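Local coordinates for protein HTH-type transcriptional regulator Rv1985c/MT2039 (Mycobacterium tuberculosis, PDB 3ISP) that binds DNA as a homodimeric LysR-type transcriptional regulator, probably activating expression of the exporter LysE and repressing its own gene, at the interface of chains A and B. Numbering follows the deposited sequence. Chains: chain A/B, HTH-type transcriptional regulator Rv1985c/MT2039.

The interface of chains A and B. Residues chain A 48, 50, 64, 67-68; chain B 82-83, 86.
B:Met86 pushes its thioether into a groove on chain A lined by A:Val48, A:Gln50, A:Ala64 and A:Leu68, and it hides 94 Å² of its surface there. The patch belongs to the LysR dimer interface: B:Met86, just past the end of the linker helix 66-85 of chain B, meets the winged helix-turn-helix domain of chain A, where A:Val48 closes helix 34-48, and the start of the linker helix 66-82 of chain A.

Packing here is by aliphatic and thioether groups. The sulfur of B:Met86 touches methyl branches of A:Leu68 and A:Val48 on two adjoining sides. Its SD lies 3.6 Å from CD2 of A:Leu68, which meets the thioether nearly at a right angle. CG2 of A:Val48 is 3.8 Å from the same SD of B:Met86. A bend about the CG-SD bond (chi3 -43°) swings the terminal methyl CE toward A:Gln50. The aliphatic part of A:Gln50 runs past the methionine in the opposite sense, its CG 3.4 Å from CE of B:Met86, while the amide group points away from the thioether. CB of A:Ala64 lies 4.1 Å from CE of B:Met86 and borders the groove on another side.

About one turn back, in the last turn of the chain B helix, B:Leu83 extends the apolar surface. The second branch of A:Val48 bridges both chain B side chains: besides the sulfur, its CG2 touches CD2 of B:Leu83 at 3.5 Å.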
ATOM      1  N   VAL A  48      -7.168 -17.598  22.411  1.00 66.90           N
ATOM      2  CA  VAL A  48      -7.440 -16.203  22.094  1.00 64.51           C
ATOM      3  C   VAL A  48      -8.548 -16.039  21.064  1.00 61.92           C
ATOM      4  O   VAL A  48      -9.163 -14.979  20.950  1.00 62.87           O
ATOM      5  CB  VAL A  48      -6.158 -15.513  21.643  1.00 65.86           C
ATOM      6  CG1 VAL A  48      -6.358 -14.797  20.328  1.00 63.72           C
ATOM      7  CG2 VAL A  48      -5.662 -14.586  22.739  1.00 68.86           C
ATOM      8  N   GLN A  50      -8.504 -16.309  17.774  1.00 58.29           N
ATOM      9  CA  GLN A  50      -8.128 -15.607  16.552  1.00 55.50           C
ATOM     10  C   GLN A  50      -7.008 -16.342  15.832  1.00 53.92           C
ATOM     11  O   GLN A  50      -6.175 -17.002  16.445  1.00 54.80           O
ATOM     12  CB  GLN A  50      -7.635 -14.200  16.887  1.00 48.65           C
ATOM     13  CG  GLN A  50      -8.580 -13.385  17.723  1.00 55.74           C
ATOM     14  CD  GLN A  50      -9.476 -12.489  16.898  1.00 65.53           C
ATOM     15  OE1 GLN A  50      -9.211 -12.218  15.718  1.00 65.87           O
ATOM     16  NE2 GLN A  50     -10.540 -12.004  17.522  1.00 70.38           N
ATOM     17  N   ALA A  64      -4.196  -9.411  14.510  1.00 58.74           N
ATOM     18  CA  ALA A  64      -4.572  -9.730  15.879  1.00 61.80           C
ATOM     19  C   ALA A  64      -3.422 -10.354  16.630  1.00 60.72           C
ATOM     20  O   ALA A  64      -3.464 -10.486  17.845  1.00 69.91           O
ATOM     21  CB  ALA A  64      -5.777 -10.638  15.911  1.00 62.86           C
ATOM     22  N   PRO A  67      -0.480  -7.655  19.067  1.00 60.38           N
ATOM     23  CA  PRO A  67      -0.445  -7.477  20.522  1.00 62.02           C
ATOM     24  C   PRO A  67       0.223  -8.627  21.294  1.00 65.26           C
ATOM     25  O   PRO A  67       0.906  -8.371  22.280  1.00 67.55           O
ATOM     26  CB  PRO A  67      -1.922  -7.370  20.889  1.00 64.38           C
ATOM     27  CG  PRO A  67      -2.570  -6.847  19.650  1.00 67.72           C
ATOM     28  CD  PRO A  67      -1.837  -7.483  18.523  1.00 60.82           C
ATOM     29  N   LEU A  68       0.040  -9.871  20.871  1.00 63.48           N
ATOM     30  CA  LEU A  68       0.729 -10.972  21.535  1.00 59.99           C
ATOM     31  C   LEU A  68       2.215 -11.004  21.172  1.00 58.51           C
ATOM     32  O   LEU A  68       3.028 -11.547  21.907  1.00 60.92           O
ATOM     33  CB  LEU A  68       0.080 -12.318  21.203  1.00 61.78           C
ATOM     34  CG  LEU A  68      -1.443 -12.473  21.248  1.00 64.12           C
ATOM     35  CD1 LEU A  68      -1.794 -13.960  21.297  1.00 65.65           C
ATOM     36  CD2 LEU A  68      -2.075 -11.738  22.419  1.00 63.10           C
TER
ATOM     37  N   ALA B  82      -3.579  -6.739  26.818  1.00 82.20           N
ATOM     38  CA  ALA B  82      -3.321  -7.240  25.473  1.00 76.30           C
ATOM     39  C   ALA B  82      -4.585  -7.844  24.882  1.00 79.84           C
ATOM     40  O   ALA B  82      -5.014  -7.476  23.794  1.00 83.57           O
ATOM     41  CB  ALA B  82      -2.224  -8.275  25.508  1.00 78.06           C
ATOM     42  N   LEU B  83      -5.170  -8.783  25.617  1.00 81.99           N
ATOM     43  CA  LEU B  83      -6.400  -9.441  25.210  1.00 81.87           C
ATOM     44  C   LEU B  83      -7.494  -8.432  24.896  1.00 85.94           C
ATOM     45  O   LEU B  83      -8.299  -8.632  23.980  1.00 85.56           O
ATOM     46  CB  LEU B  83      -6.877 -10.366  26.319  1.00 81.79           C
ATOM     47  CG  LEU B  83      -5.926 -11.494  26.693  1.00 80.52           C
ATOM     48  CD1 LEU B  83      -6.504 -12.288  27.850  1.00 82.53           C
ATOM     49  CD2 LEU B  83      -5.670 -12.380  25.490  1.00 68.57           C
ATOM     50  N   MET B  86      -7.076  -6.785  21.331  1.00 85.77           N
ATOM     51  CA  MET B  86      -7.438  -7.688  20.236  1.00 89.51           C
ATOM     52  C   MET B  86      -8.864  -8.224  20.365  1.00 93.01           C
ATOM     53  O   MET B  86      -9.615  -7.830  21.263  1.00 94.12           O
ATOM     54  CB  MET B  86      -6.435  -8.845  20.123  1.00 83.29           C
ATOM     55  CG  MET B  86      -6.117  -9.540  21.437  1.00 80.72           C
ATOM     56  SD  MET B  86      -5.380 -11.153  21.150  1.00 71.57           S
ATOM     57  CE  MET B  86      -6.426 -11.733  19.838  1.00 59.09           C
TER